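Local structure of DNA polymerase III beta subunit (Streptococcus pyogenes, 2AVT) at the interface of chains A and B. The protein forms a ring-shaped dimer that encircles duplex DNA and slides along it, tethering the replicative polymerase to its template during processive synthesis. Coordinates in Å, arbitrary orientation; residue numbers count along the deposited sequence, not the author numbering. Chains: chain A/B, DNA polymerase III beta subunit.

Contact 1: the interface of chains A and B. Residues chain A 88-90, 111, 113; chain B 277, 311-313.
The C-terminal end of helix 79-88 of chain A, the loop that follows it and strand 111-116 meet helix 268-282 and strand 309-314 of chain B. The two strands pair antiparallel, with bridges between A:Ser111 and B:Glu313 and between A:Ile113 and B:Val311. B:Arg277 reaches over from its helix, its chain bent at chi2 (119°) and chi3 (58°), which brings the guanidinium group to the end of the chain A helix. There B:Arg277 NH1 donates to the backbone carbonyl O of A:Ser88 at 2.9 Å, nearly in line with the C=O bond but tilted from the guanidinium plane. The ring of A:Pro90 covers one guanidinium face, its CD lying 3.7 Å above the plane over the centre. Within chain B, B:Glu313 fixes the rotation of this group: the carboxylate takes B:Arg277 NE on OE1 and B:Arg277 NH2 on OE2 (2.7 Å) in a side-on salt bridge, both bonds nearly straight and on the syn side. The hydroxyl OG of A:Ser111 adds a further bond to B:Glu313 OE1 at 2.8 Å, coming from above the carboxylate plane on the same face as NE. Beside this polar cluster, A:Ile113 CD1 packs at 3.6 Å against B:Arg277 CG, the side chains roughly perpendicular, while its CG1 lies beside B:Val311. The site fastens the N-terminal region of one subunit to the C-terminal region of the other, helping to close the ring.

Contact 2: the interface of chains A and B. Residues chain A 280-281, 308-309; chain B 81, 85, 114-116.
B:Phe81 sets its ring between A:Ile281, near the end of helix 268-282, and A:Val308, just before strand 309-314. CG lies opposite the backbone N (chi1 -179°), which carries the ring away from its own helix toward the partner. Both partners meet the ring at CZ. A:Val308 comes from one face, its CB 3.5 Å from B:Phe81 CZ and its CG1 over that face, displaced toward the rim. A:Ile281 stands just beyond the rim toward the opposite side, its side chain set crosswise to that of the phenylalanine and its terminal methyl CD1 3.3 Å from B:Phe81 CZ, so that the tip of the ring is held between the two. The backbone carbonyl O of A:Leu280 lies at the edge of the B:Phe81 ring, in its plane. One helical turn further on, B:Ile85 turns its CD1 toward A:Leu280 CB (3.5 Å); these side chains run past one another head to foot. The backbone of A:Val308 is tied down by its carbonyl O, which accepts from B:Lys116 N (2.8 Å). Beside it, A:Gly309 and B:Leu115 form an antiparallel bridge, which probably helps to hold A:Val308 in place against the ring. The site thus lies where helices of the two chains abut on the inner side of the ring-shaped dimer and the edge strands 309-314 and 111-116 join on its outer side.

Contact 1: the interface of chains A and B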
loop_
_atom_site.group_PDB
_atom_site.type_symbol
_atom_site.label_atom_id
_atom_site.label_comp_id
_atom_site.label_asym_id
_atom_site.label_seq_id
_atom_site.Cartn_x
_atom_site.Cartn_y
_atom_site.Cartn_z
ATOM N N SER A 88 20.315 0.922 2.715
ATOM C CA SER A 88 20.485 1.710 3.928
ATOM C C SER A 88 21.873 2.325 4.073
ATOM O O SER A 88 22.082 3.147 4.967
ATOM C CB SER A 88 20.229 0.851 5.166
ATOM O OG SER A 88 21.398 0.120 5.495
ATOM N N LEU A 89 22.817 1.931 3.217
ATOM C CA LEU A 89 24.186 2.446 3.319
ATOM C C LEU A 89 24.220 3.935 3.023
ATOM O O LEU A 89 23.514 4.420 2.139
ATOM C CB LEU A 89 25.123 1.658 2.410
ATOM C CG LEU A 89 25.317 0.235 2.960
ATOM C CD1 LEU A 89 26.159 -0.602 2.004
ATOM C CD2 LEU A 89 25.989 0.313 4.321
ATOM N N PRO A 90 25.058 4.677 3.766
ATOM C CA PRO A 90 25.225 6.128 3.664
ATOM C C PRO A 90 25.831 6.782 2.418
ATOM O O PRO A 90 25.254 7.728 1.892
ATOM C CB PRO A 90 26.005 6.460 4.937
ATOM C CG PRO A 90 26.946 5.295 5.046
ATOM C CD PRO A 90 26.061 4.094 4.680
ATOM N N SER A 111 30.590 3.541 7.510
ATOM C CA SER A 111 29.837 2.353 7.889
ATOM C C SER A 111 30.387 1.059 7.302
ATOM O O SER A 111 30.604 0.953 6.092
ATOM C CB SER A 111 28.366 2.523 7.479
ATOM O OG SER A 111 27.565 1.474 7.998
ATOM N N ILE A 113 29.553 -3.001 7.316
ATOM C CA ILE A 113 28.599 -4.067 7.627
ATOM C C ILE A 113 29.053 -5.390 7.022
ATOM O O ILE A 113 29.252 -5.498 5.809
ATOM C CB ILE A 113 27.185 -3.716 7.081
ATOM C CG1 ILE A 113 26.650 -2.476 7.804
ATOM C CG2 ILE A 113 26.227 -4.906 7.273
ATOM C CD1 ILE A 113 25.414 -1.862 7.167
ATOM N N ARG B 277 20.537 1.370 10.469
ATOM C CA ARG B 277 21.535 0.470 9.912
ATOM C C ARG B 277 21.800 -0.606 10.956
ATOM O O ARG B 277 21.850 -1.807 10.651
ATOM C CB ARG B 277 22.827 1.243 9.644
ATOM C CG ARG B 277 23.489 0.967 8.320
ATOM C CD ARG B 277 23.576 2.223 7.492
ATOM N NE ARG B 277 24.316 3.310 8.146
ATOM C CZ ARG B 277 24.089 4.593 7.882
ATOM N NH1 ARG B 277 23.145 4.921 7.014
ATOM N NH2 ARG B 277 24.781 5.552 8.493
ATOM N N VAL B 311 27.852 -5.055 12.532
ATOM C CA VAL B 311 27.955 -3.665 12.115
ATOM C C VAL B 311 29.010 -2.953 12.968
ATOM O O VAL B 311 29.066 -3.122 14.186
ATOM C CB VAL B 311 26.626 -2.903 12.296
ATOM C CG1 VAL B 311 26.787 -1.470 11.806
ATOM C CG2 VAL B 311 25.519 -3.583 11.526
ATOM N N ASN B 312 29.859 -2.178 12.311
ATOM C CA ASN B 312 30.877 -1.396 12.988
ATOM C C ASN B 312 30.831 -0.072 12.258
ATOM O O ASN B 312 31.238 0.013 11.101
ATOM C CB ASN B 312 32.260 -2.014 12.831
ATOM C CG ASN B 312 33.332 -1.177 13.493
ATOM O OD1 ASN B 312 33.389 0.046 13.301
ATOM N ND2 ASN B 312 34.188 -1.822 14.279
ATOM N N GLU B 313 30.321 0.959 12.919
ATOM C CA GLU B 313 30.211 2.245 12.267
ATOM C C GLU B 313 30.675 3.432 13.099
ATOM O O GLU B 313 30.256 3.583 14.249
ATOM C CB GLU B 313 28.758 2.480 11.846
ATOM C CG GLU B 313 28.552 3.773 11.063
ATOM C CD GLU B 313 27.145 3.916 10.540
ATOM O OE1 GLU B 313 26.536 2.882 10.202
ATOM O OE2 GLU B 313 26.651 5.057 10.446
#

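Contact 2: the interface of chains A and B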
loop_
_atom_site.group_PDB
_atom_site.type_symbol
_atom_site.label_atom_id
_atom_site.label_comp_id
_atom_site.label_asym_id
_atom_site.label_seq_id
_atom_site.Cartn_x
_atom_site.Cartn_y
_atom_site.Cartn_z
ATOM N N LEU A 280 -20.584 -2.460 -8.010
ATOM C CA LEU A 280 -20.758 -2.132 -6.597
ATOM C C LEU A 280 -22.058 -2.673 -6.009
ATOM O O LEU A 280 -22.202 -2.765 -4.788
ATOM C CB LEU A 280 -20.694 -0.615 -6.384
ATOM C CG LEU A 280 -19.301 0.003 -6.534
ATOM C CD1 LEU A 280 -19.376 1.509 -6.336
ATOM C CD2 LEU A 280 -18.350 -0.629 -5.524
ATOM N N ILE A 281 -23.004 -3.037 -6.870
ATOM C CA ILE A 281 -24.276 -3.564 -6.394
ATOM C C ILE A 281 -24.407 -5.052 -6.691
ATOM O O ILE A 281 -24.857 -5.828 -5.843
ATOM C CB ILE A 281 -25.461 -2.820 -7.037
ATOM C CG1 ILE A 281 -25.347 -1.323 -6.749
ATOM C CG2 ILE A 281 -26.775 -3.373 -6.506
ATOM C CD1 ILE A 281 -25.218 -0.982 -5.286
ATOM N N VAL A 308 -29.048 -4.811 -0.582
ATOM C CA VAL A 308 -28.433 -3.486 -0.636
ATOM C C VAL A 308 -29.103 -2.425 -1.509
ATOM O O VAL A 308 -29.257 -1.283 -1.076
ATOM C CB VAL A 308 -26.936 -3.590 -1.044
ATOM C CG1 VAL A 308 -26.161 -4.363 0.014
ATOM C CG2 VAL A 308 -26.803 -4.278 -2.392
ATOM N N GLY A 309 -29.495 -2.774 -2.730
ATOM C CA GLY A 309 -30.127 -1.774 -3.575
ATOM C C GLY A 309 -30.340 -2.112 -5.040
ATOM O O GLY A 309 -30.341 -3.279 -5.432
ATOM N N PHE B 81 -19.923 0.706 1.955
ATOM C CA PHE B 81 -20.766 0.506 0.785
ATOM C C PHE B 81 -21.269 1.828 0.206
ATOM O O PHE B 81 -21.119 2.088 -0.990
ATOM C CB PHE B 81 -21.955 -0.379 1.163
ATOM C CG PHE B 81 -22.877 -0.677 0.020
ATOM C CD1 PHE B 81 -22.412 -1.334 -1.107
ATOM C CD2 PHE B 81 -24.212 -0.315 0.080
ATOM C CE1 PHE B 81 -23.263 -1.623 -2.153
ATOM C CE2 PHE B 81 -25.069 -0.601 -0.962
ATOM C CZ PHE B 81 -24.594 -1.258 -2.083
ATOM N N ILE B 85 -20.180 3.865 -3.279
ATOM C CA ILE B 85 -21.200 4.307 -4.219
ATOM C C ILE B 85 -21.086 5.782 -4.569
ATOM O O ILE B 85 -21.024 6.140 -5.742
ATOM C CB ILE B 85 -22.623 4.055 -3.672
ATOM C CG1 ILE B 85 -22.894 2.554 -3.588
ATOM C CG2 ILE B 85 -23.650 4.741 -4.566
ATOM C CD1 ILE B 85 -22.741 1.835 -4.912
ATOM N N THR B 114 -30.509 3.094 -5.873
ATOM C CA THR B 114 -31.290 3.080 -4.652
ATOM C C THR B 114 -30.693 2.108 -3.649
ATOM O O THR B 114 -30.400 0.961 -3.984
ATOM C CB THR B 114 -32.744 2.688 -4.936
ATOM O OG1 THR B 114 -33.361 3.710 -5.727
ATOM C CG2 THR B 114 -33.517 2.522 -3.638
ATOM N N LEU B 115 -30.507 2.584 -2.422
ATOM C CA LEU B 115 -29.943 1.768 -1.356
ATOM C C LEU B 115 -30.948 1.623 -0.221
ATOM O O LEU B 115 -31.709 2.550 0.071
ATOM C CB LEU B 115 -28.657 2.406 -0.813
ATOM C CG LEU B 115 -27.489 2.651 -1.773
ATOM C CD1 LEU B 115 -27.872 3.703 -2.792
ATOM C CD2 LEU B 115 -26.277 3.115 -0.986
ATOM N N LYS B 116 -30.949 0.455 0.410
ATOM C CA LYS B 116 -31.851 0.194 1.523
ATOM C C LYS B 116 -31.123 0.487 2.823
ATOM O O LYS B 116 -30.063 -0.074 3.092
ATOM C CB LYS B 116 -32.313 -1.266 1.516
ATOM C CG LYS B 116 -33.353 -1.581 2.589
ATOM C CD LYS B 116 -33.837 -3.021 2.498
ATOM C CE LYS B 116 -34.989 -3.284 3.462
ATOM N NZ LYS B 116 -35.483 -4.695 3.385
#

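Contact 1 and contact 2 lie at opposite junctions of the two-fold dimer, with the centres of their C-alpha atoms about 54 Å apart, and the roles of the chains are exchanged between them. Both use helix 268-282 and strand 309-314 of one subunit against the helix beginning at residue 79 and strand 111-116 of the other. They sample different stretches of the same interface, so each junction should combine the charged and polar cluster of contact 1 with the apolar packing of contact 2. Together, the two head-to-tail junctions close the ring around its central channel.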